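Local atomic coordinates of maltose/maltodextrin-binding protein (Thermus thermophilus, PDB entry 2GH9), a protein that binds maltotriose and, as a periplasmic-type solute-binding protein, probably delivers maltodextrins to a membrane transporter for uptake. Residues A[172-175]-A[179-182]; A[65-70]-A[99-104]; A[196-201]-A[254-259]. All coordinates share one frame; numbering follows the deposited sequence.

Along the chain, contact 2 comes first: residues 65-70, at the start of helix 67-72, meet 99-104 and close a loop of 28 residues that includes helices 85-90 and 93-98. Contact 1 follows, a tight hairpin with three residues between 172-175 and 179-182. Contact 3 then closes the longest loop, 52 residues, between 196-201 and 254-259. The three loops lie in series, neither nested nor crossing. Contact 2 belongs with the large mixed sheet and the sugar pocket, and contact 3 ties helix 189-204 to the connection that leaves strand 247-250, an outer strand of the four-stranded sheet. Contact 1, its centre about 16 Å from that of contact 2, packs on helix 341-357.

Contact 1 (A[172-175]-A[179-182]); sequences FAKD and NLDP
Phe172 turns its ring across Pro182, whose CA lies over one face, 3.5 Å from CD1, while the proline CB sits above the same ring nearer the rim, 4.1 Å from CE1. With CG set anti to its own carbonyl carbon (chi1 -58°), the phenylalanine reaches past Asp181 O, which touches its CB. Leu180 comes in with one branch: CD2 rests on Phe172 O at 3.5 Å and more loosely on the aliphatic CG of Lys174, whose extended chain carries the ammonium end away. Asp175 and Asp181 run side by side in the same direction, their carboxylate planes 42° apart, and Asp175 OD2 comes within 2.9 Å of Asp181 OD2. These are two acceptors. Lys184 forms a salt bridge with Asp175 OD2 and a weak, long ion pair with Asp181 OD2, probably easing the repulsion; Asp181 OD1 is bonded to Thr183 OG1. Between the backbones, Asp181 N donates to Ala173 O at 2.8 Å, whereas the second bond, from Asp175 N to Asn179 O, is bent. Phe172 also packs on Met341 and Val344 of helix 341-357, from one strand of this small two-stranded antiparallel beta hairpin at the protein surface.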
loop_
_atom_site.group_PDB
_atom_site.type_symbol
_atom_site.label_atom_id
_atom_site.label_comp_id
_atom_site.label_asym_id
_atom_site.label_seq_id
_atom_site.Cartn_x
_atom_site.Cartn_y
_atom_site.Cartn_z
ATOM N N PHE A 172 8.954 -13.896 -1.718
ATOM C CA PHE A 172 9.592 -14.990 -2.448
ATOM C C PHE A 172 11.106 -14.810 -2.479
ATOM O O PHE A 172 11.598 -13.686 -2.549
ATOM C CB PHE A 172 9.120 -14.997 -3.898
ATOM C CG PHE A 172 7.636 -15.123 -4.078
ATOM C CD1 PHE A 172 6.982 -16.309 -3.792
ATOM C CD2 PHE A 172 6.905 -14.079 -4.619
ATOM C CE1 PHE A 172 5.601 -16.434 -4.007
ATOM C CE2 PHE A 172 5.549 -14.200 -4.841
ATOM C CZ PHE A 172 4.892 -15.373 -4.537
ATOM N N ALA A 173 11.840 -15.924 -2.461
ATOM C CA ALA A 173 13.290 -15.915 -2.665
ATOM C C ALA A 173 13.633 -15.481 -4.100
ATOM O O ALA A 173 12.874 -15.759 -5.028
ATOM C CB ALA A 173 13.865 -17.305 -2.369
ATOM N N LYS A 174 14.744 -14.762 -4.263
ATOM C CA LYS A 174 15.283 -14.415 -5.592
ATOM C C LYS A 174 16.099 -15.582 -6.117
ATOM O O LYS A 174 16.873 -16.185 -5.371
ATOM C CB LYS A 174 16.196 -13.187 -5.536
ATOM C CG LYS A 174 15.500 -11.853 -5.393
ATOM C CD LYS A 174 16.516 -10.714 -5.493
ATOM C CE LYS A 174 15.916 -9.384 -5.062
ATOM N NZ LYS A 174 16.958 -8.300 -4.930
ATOM N N ASP A 175 15.961 -15.877 -7.410
ATOM C CA ASP A 175 16.453 -17.141 -7.948
ATOM C C ASP A 175 17.486 -17.035 -9.068
ATOM O O ASP A 175 17.272 -16.361 -10.099
ATOM C CB ASP A 175 15.277 -17.978 -8.433
ATOM C CG ASP A 175 15.619 -19.457 -8.574
ATOM O OD1 ASP A 175 16.781 -19.780 -8.940
ATOM O OD2 ASP A 175 14.712 -20.296 -8.329
ATOM N N ASN A 179 15.796 -12.909 -10.428
ATOM C CA ASN A 179 14.339 -13.061 -10.584
ATOM C C ASN A 179 13.693 -13.852 -9.451
ATOM O O ASN A 179 14.224 -14.875 -9.027
ATOM C CB ASN A 179 14.020 -13.765 -11.903
ATOM C CG ASN A 179 14.529 -13.008 -13.105
ATOM O OD1 ASN A 179 14.380 -11.788 -13.198
ATOM N ND2 ASN A 179 15.134 -13.730 -14.039
ATOM N N LEU A 180 12.531 -13.393 -8.986
ATOM C CA LEU A 180 11.816 -14.079 -7.912
ATOM C C LEU A 180 11.411 -15.480 -8.342
ATOM O O LEU A 180 11.008 -15.693 -9.484
ATOM C CB LEU A 180 10.566 -13.305 -7.501
ATOM C CG LEU A 180 10.774 -11.904 -6.924
ATOM C CD1 LEU A 180 9.446 -11.185 -6.931
ATOM C CD2 LEU A 180 11.384 -11.930 -5.517
ATOM N N ASP A 181 11.542 -16.431 -7.423
ATOM C CA ASP A 181 11.034 -17.774 -7.620
ATOM C C ASP A 181 9.784 -17.903 -6.764
ATOM O O ASP A 181 9.880 -17.926 -5.536
ATOM C CB ASP A 181 12.076 -18.837 -7.236
ATOM C CG ASP A 181 11.559 -20.270 -7.396
ATOM O OD1 ASP A 181 10.428 -20.467 -7.896
ATOM O OD2 ASP A 181 12.279 -21.219 -7.009
ATOM N N PRO A 182 8.609 -17.981 -7.411
ATOM C CA PRO A 182 7.347 -18.176 -6.695
ATOM C C PRO A 182 7.201 -19.540 -6.012
ATOM O O PRO A 182 6.284 -19.730 -5.215
ATOM C CB PRO A 182 6.280 -17.990 -7.783
ATOM C CG PRO A 182 6.975 -18.204 -9.050
ATOM C CD PRO A 182 8.407 -17.860 -8.863
#

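Contact 2 (A[65-70]-A[99-104]); sequences DWVGEM and FTFGGR. With GLC (alpha-D-glucopyranose), chain B.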
loop_
_atom_site.group_PDB
_atom_site.type_symbol
_atom_site.label_atom_id
_atom_site.label_comp_id
_atom_site.label_asym_id
_atom_site.label_seq_id
_atom_site.Cartn_x
_atom_site.Cartn_y
_atom_site.Cartn_z
ATOM N N ASP A 65 1.556 -4.308 -7.284
ATOM C CA ASP A 65 1.509 -5.767 -7.144
ATOM C C ASP A 65 0.471 -6.392 -8.087
ATOM O O ASP A 65 0.580 -7.565 -8.443
ATOM C CB ASP A 65 1.323 -6.201 -5.680
ATOM C CG ASP A 65 0.013 -5.780 -5.105
ATOM O OD1 ASP A 65 -0.220 -4.536 -4.941
ATOM O OD2 ASP A 65 -0.779 -6.699 -4.799
ATOM N N TRP A 66 -0.508 -5.603 -8.519
ATOM C CA TRP A 66 -1.528 -6.052 -9.471
ATOM C C TRP A 66 -1.047 -6.195 -10.940
ATOM O O TRP A 66 -1.775 -6.767 -11.756
ATOM C CB TRP A 66 -2.677 -5.054 -9.497
ATOM C CG TRP A 66 -3.465 -4.914 -8.253
ATOM C CD1 TRP A 66 -3.255 -5.549 -7.053
ATOM C CD2 TRP A 66 -4.598 -4.066 -8.068
ATOM N NE1 TRP A 66 -4.200 -5.154 -6.146
ATOM C CE2 TRP A 66 -5.043 -4.250 -6.741
ATOM C CE3 TRP A 66 -5.296 -3.180 -8.898
ATOM C CZ2 TRP A 66 -6.139 -3.562 -6.219
ATOM C CZ3 TRP A 66 -6.386 -2.490 -8.380
ATOM C CH2 TRP A 66 -6.807 -2.694 -7.054
ATOM N N VAL A 67 0.150 -5.693 -11.262
ATOM C CA VAL A 67 0.582 -5.502 -12.663
ATOM C C VAL A 67 0.739 -6.811 -13.452
ATOM O O VAL A 67 0.153 -6.947 -14.546
ATOM C CB VAL A 67 1.846 -4.587 -12.771
ATOM C CG1 VAL A 67 2.551 -4.694 -14.145
ATOM C CG2 VAL A 67 1.446 -3.138 -12.513
ATOM N N GLY A 68 1.473 -7.767 -12.891
ATOM C CA GLY A 68 1.664 -9.075 -13.528
ATOM C C GLY A 68 0.372 -9.805 -13.845
ATOM O O GLY A 68 0.195 -10.242 -14.964
ATOM N N GLU A 69 -0.534 -9.933 -12.870
ATOM C CA GLU A 69 -1.828 -10.573 -13.092
ATOM C C GLU A 69 -2.701 -9.855 -14.127
ATOM O O GLU A 69 -3.372 -10.503 -14.943
ATOM C CB GLU A 69 -2.600 -10.689 -11.781
ATOM C CG GLU A 69 -3.948 -11.347 -11.897
ATOM C CD GLU A 69 -4.702 -11.393 -10.607
ATOM O OE1 GLU A 69 -4.134 -11.019 -9.548
ATOM O OE2 GLU A 69 -5.872 -11.814 -10.649
ATOM N N MET A 70 -2.739 -8.524 -14.057
ATOM C CA MET A 70 -3.517 -7.738 -14.999
ATOM C C MET A 70 -2.939 -7.800 -16.428
ATOM O O MET A 70 -3.698 -7.930 -17.399
ATOM C CB MET A 70 -3.615 -6.279 -14.528
ATOM C CG MET A 70 -4.490 -6.108 -13.299
ATOM S SD MET A 70 -4.689 -4.375 -12.838
ATOM C CE MET A 70 -6.382 -4.064 -13.267
ATOM N N PHE A 99 6.195 -0.977 -12.377
ATOM C CA PHE A 99 5.186 -0.997 -13.433
ATOM C C PHE A 99 5.664 -1.578 -14.753
ATOM O O PHE A 99 4.971 -1.454 -15.769
ATOM C CB PHE A 99 4.587 0.405 -13.615
ATOM C CG PHE A 99 3.424 0.637 -12.721
ATOM C CD1 PHE A 99 2.144 0.359 -13.150
ATOM C CD2 PHE A 99 3.617 1.048 -11.400
ATOM C CE1 PHE A 99 1.069 0.522 -12.296
ATOM C CE2 PHE A 99 2.544 1.206 -10.540
ATOM C CZ PHE A 99 1.282 0.948 -10.976
ATOM N N THR A 100 6.830 -2.231 -14.718
ATOM C CA THR A 100 7.385 -2.943 -15.876
ATOM C C THR A 100 7.115 -4.448 -15.746
ATOM O O THR A 100 7.386 -5.070 -14.706
ATOM C CB THR A 100 8.876 -2.638 -16.045
ATOM O OG1 THR A 100 9.041 -1.237 -16.293
ATOM C CG2 THR A 100 9.503 -3.441 -17.210
ATOM N N PHE A 101 6.515 -5.002 -16.794
ATOM C CA PHE A 101 6.217 -6.425 -16.886
ATOM C C PHE A 101 6.341 -6.913 -18.340
ATOM O O PHE A 101 5.848 -6.275 -19.271
ATOM C CB PHE A 101 4.824 -6.718 -16.350
ATOM C CG PHE A 101 4.583 -8.177 -16.084
ATOM C CD1 PHE A 101 5.189 -8.801 -14.995
ATOM C CD2 PHE A 101 3.785 -8.935 -16.942
ATOM C CE1 PHE A 101 4.992 -10.144 -14.750
ATOM C CE2 PHE A 101 3.570 -10.280 -16.705
ATOM C CZ PHE A 101 4.165 -10.888 -15.605
ATOM N N GLY A 102 7.000 -8.048 -18.526
ATOM C CA GLY A 102 7.282 -8.552 -19.873
ATOM C C GLY A 102 8.215 -7.626 -20.639
ATOM O O GLY A 102 8.147 -7.543 -21.871
ATOM N N GLY A 103 9.083 -6.925 -19.911
ATOM C CA GLY A 103 9.962 -5.916 -20.505
ATOM C C GLY A 103 9.289 -4.627 -20.969
ATOM O O GLY A 103 9.922 -3.800 -21.638
ATOM N N ARG A 104 8.022 -4.436 -20.609
ATOM C CA ARG A 104 7.288 -3.256 -21.026
ATOM C C ARG A 104 6.726 -2.482 -19.849
ATOM O O ARG A 104 6.358 -3.062 -18.819
ATOM C CB ARG A 104 6.137 -3.666 -21.926
ATOM C CG ARG A 104 6.586 -4.427 -23.156
ATOM C CD ARG A 104 5.479 -4.489 -24.143
ATOM N NE ARG A 104 5.691 -5.561 -25.102
ATOM C CZ ARG A 104 4.920 -5.766 -26.168
ATOM N NH1 ARG A 104 3.878 -4.960 -26.413
ATOM N NH2 ARG A 104 5.195 -6.784 -26.986
HETATM C C1 GLC B . -2.061 -4.512 -0.679
HETATM C C2 GLC B . -1.979 -4.984 -2.118
HETATM C C3 GLC B . -3.263 -5.694 -2.517
HETATM C C4 GLC B . -3.556 -6.801 -1.512
HETATM C C5 GLC B . -3.591 -6.284 -0.066
HETATM C C6 GLC B . -3.755 -7.397 0.980
HETATM O O2 GLC B . -1.735 -3.870 -2.998
HETATM O O3 GLC B . -3.129 -6.240 -3.825
HETATM O O4 GLC B . -4.805 -7.392 -1.869
HETATM O O5 GLC B . -2.370 -5.596 0.221
HETATM O O6 GLC B . -4.240 -6.825 2.200
#
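Phe99, the first residue to leave the preceding helix, meets Val67 by its ring atom CD1, which lies 3.6 Å from Val67 CG2; the two side chains cross at about a right angle. Thr100 points away from helix 67-72, and its OG1 bonds to Val96 O of helix 93-98. Thr100 O accepts from Asn337 ND2, and Asn337 also joins Gly68 through a backbone hydrogen bond, so Asn337 bonds to both segments. Phe101 then brings its ring flat over Gly68: CA stands 3.6 Å from the ring centroid and only 8° off the normal, a CH-pi contact. The ring gets there because CG is anti to the backbone N (chi1 -165°), and its CB passes 3.8 Å from Val67 CG1. Thus the two methyl branches of Val67 are divided between the two phenylalanines. Gly102 and Gly103, both with positive phi, form the corners of a type I' turn that ends at Arg104. The two residues before Val67 belong to the sugar site: Asp65 OD1 accepts from glucose O2 and Asp65 OD2 from glucose O3, each at 2.6 Å, and Trp66 NE1 donates to that same O3 in the indole plane. Helix 67-72 thus starts next to the maltotriose pocket, with helix 39-49 packing against Trp66 and Met70, while Val67 and Phe101 touch Met106 of strand 104-113 and Phe99 rests on Val268 and Val272 of strand 265-273.

Contact 3 (A[196-201]-A[254-259]); sequences LQFIKD and VPPGAK. Unlike the reference sequence in segment 254-259: Val254 (reference Ala).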
loop_
_atom_site.group_PDB
_atom_site.type_symbol
_atom_site.label_atom_id
_atom_site.label_comp_id
_atom_site.label_asym_id
_atom_site.label_seq_id
_atom_site.Cartn_x
_atom_site.Cartn_y
_atom_site.Cartn_z
ATOM N N LEU A 196 3.649 -14.672 13.426
ATOM C CA LEU A 196 2.269 -14.904 13.871
ATOM C C LEU A 196 2.115 -14.919 15.398
ATOM O O LEU A 196 1.100 -14.446 15.918
ATOM C CB LEU A 196 1.718 -16.209 13.301
ATOM C CG LEU A 196 1.424 -16.260 11.805
ATOM C CD1 LEU A 196 0.687 -17.581 11.489
ATOM C CD2 LEU A 196 0.613 -15.037 11.385
ATOM N N GLN A 197 3.113 -15.439 16.107
ATOM C CA GLN A 197 3.116 -15.361 17.589
ATOM C C GLN A 197 3.210 -13.915 18.119
ATOM O O GLN A 197 2.472 -13.516 19.024
ATOM C CB GLN A 197 4.265 -16.198 18.153
ATOM C CG GLN A 197 4.163 -16.459 19.663
ATOM C CD GLN A 197 2.825 -17.090 20.073
ATOM O OE1 GLN A 197 2.480 -18.183 19.630
ATOM N NE2 GLN A 197 2.069 -16.390 20.891
ATOM N N PHE A 198 4.102 -13.114 17.545
ATOM C CA PHE A 198 4.152 -11.691 17.898
ATOM C C PHE A 198 2.814 -10.982 17.624
ATOM O O PHE A 198 2.332 -10.182 18.460
ATOM C CB PHE A 198 5.285 -10.969 17.158
ATOM C CG PHE A 198 5.208 -9.483 17.285
ATOM C CD1 PHE A 198 5.455 -8.885 18.499
ATOM C CD2 PHE A 198 4.841 -8.688 16.212
ATOM C CE1 PHE A 198 5.339 -7.522 18.654
ATOM C CE2 PHE A 198 4.719 -7.318 16.361
ATOM C CZ PHE A 198 4.982 -6.733 17.579
ATOM N N ILE A 199 2.220 -11.265 16.455
ATOM C CA ILE A 199 0.918 -10.693 16.128
ATOM C C ILE A 199 -0.138 -11.170 17.135
ATOM O O ILE A 199 -0.886 -10.355 17.659
ATOM C CB ILE A 199 0.483 -10.935 14.662
ATOM C CG1 ILE A 199 1.456 -10.251 13.693
ATOM C CG2 ILE A 199 -0.956 -10.413 14.444
ATOM C CD1 ILE A 199 1.498 -10.841 12.280
ATOM N N LYS A 200 -0.167 -12.461 17.445
ATOM C CA LYS A 200 -1.030 -12.940 18.554
ATOM C C LYS A 200 -0.805 -12.180 19.857
ATOM O O LYS A 200 -1.762 -11.747 20.510
ATOM C CB LYS A 200 -0.842 -14.430 18.809
ATOM C CG LYS A 200 -1.562 -15.287 17.839
ATOM C CD LYS A 200 -1.283 -16.792 18.069
ATOM C CE LYS A 200 -1.992 -17.356 19.305
ATOM N NZ LYS A 200 -1.653 -18.819 19.439
ATOM N N ASP A 201 0.468 -11.994 20.205
ATOM C CA ASP A 201 0.847 -11.340 21.451
ATOM C C ASP A 201 0.341 -9.922 21.518
ATOM O O ASP A 201 0.094 -9.420 22.603
ATOM C CB ASP A 201 2.375 -11.341 21.657
ATOM C CG ASP A 201 2.952 -12.728 21.908
ATOM O OD1 ASP A 201 2.189 -13.694 22.139
ATOM O OD2 ASP A 201 4.199 -12.857 21.871
ATOM N N VAL A 254 11.036 -2.418 16.078
ATOM C CA VAL A 254 11.321 -3.783 15.727
ATOM C C VAL A 254 10.707 -4.656 16.816
ATOM O O VAL A 254 10.898 -4.383 18.011
ATOM C CB VAL A 254 12.843 -4.018 15.584
ATOM C CG1 VAL A 254 13.153 -5.443 15.066
ATOM C CG2 VAL A 254 13.414 -2.996 14.644
ATOM N N PRO A 255 9.925 -5.682 16.410
ATOM C CA PRO A 255 9.297 -6.555 17.416
ATOM C C PRO A 255 10.365 -7.277 18.247
ATOM O O PRO A 255 11.472 -7.526 17.748
ATOM C CB PRO A 255 8.497 -7.560 16.584
ATOM C CG PRO A 255 8.430 -7.014 15.206
ATOM C CD PRO A 255 9.578 -6.075 15.030
ATOM N N PRO A 256 10.034 -7.616 19.499
ATOM C CA PRO A 256 10.967 -8.330 20.355
ATOM C C PRO A 256 11.205 -9.759 19.832
ATOM O O PRO A 256 10.266 -10.438 19.415
ATOM C CB PRO A 256 10.252 -8.337 21.708
ATOM C CG PRO A 256 8.796 -8.266 21.359
ATOM C CD PRO A 256 8.731 -7.391 20.151
ATOM N N GLY A 257 12.463 -10.193 19.818
ATOM C CA GLY A 257 12.835 -11.509 19.281
ATOM C C GLY A 257 13.219 -11.549 17.800
ATOM O O GLY A 257 13.784 -12.548 17.338
ATOM N N ALA A 258 12.892 -10.488 17.058
ATOM C CA ALA A 258 13.214 -10.384 15.633
ATOM C C ALA A 258 14.694 -10.067 15.430
ATOM O O ALA A 258 15.234 -9.153 16.039
ATOM C CB ALA A 258 12.332 -9.331 14.947
ATOM N N LYS A 259 15.336 -10.857 14.583
ATOM C CA LYS A 259 16.762 -10.701 14.270
ATOM C C LYS A 259 17.094 -9.533 13.340
ATOM O O LYS A 259 18.241 -9.081 13.303
ATOM C CB LYS A 259 17.305 -11.993 13.652
ATOM C CG LYS A 259 16.657 -12.401 12.328
ATOM C CD LYS A 259 17.160 -13.730 11.863
ATOM C CE LYS A 259 16.741 -13.991 10.425
ATOM N NZ LYS A 259 17.042 -15.394 9.975
#
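The backbone bond from Asp201 N to Gln197 O, 2.8 Å long, spans the helical turn that carries Phe198, the residue that meets Pro255 and Pro256. This is a helix-to-loop contact of the two-lobed periplasmic binding protein fold: helix 189-204 lies beside a type II beta turn running from Pro255 to Ala258, in the connection between strands 247-250 and 265-273. The turn's own bond, Ala258 N to Pro255 O, is weak. Across the interface no hydrogen bond forms, and one aromatic ring does the joining. Phe198 holds CG anti to the backbone N (chi1 169°), which swings the ring out of the helix toward the two prolines. Both proline rings are crossed at about a right angle, but they meet different parts of the phenylalanine: Pro255 sits over the face, whereas Pro256 puts CD 3.7 Å from CE1. Phe162 of helix 156-166 adds an edge-to-face ring contact to Phe198 and also touches Pro255, and Trp131 meets the Phe198 ring as well, so the prolines pack against a cluster of Phe198, Phe162 and Trp131. On the helix itself, Gln197 NE2 donates to Asp201 OD1 at 3.0 Å, arriving from above the carboxylate plane. The closest fit to the ring is that of Pro255 CB, poised 3.5 Å from the Phe198 centroid and 3° off its normal.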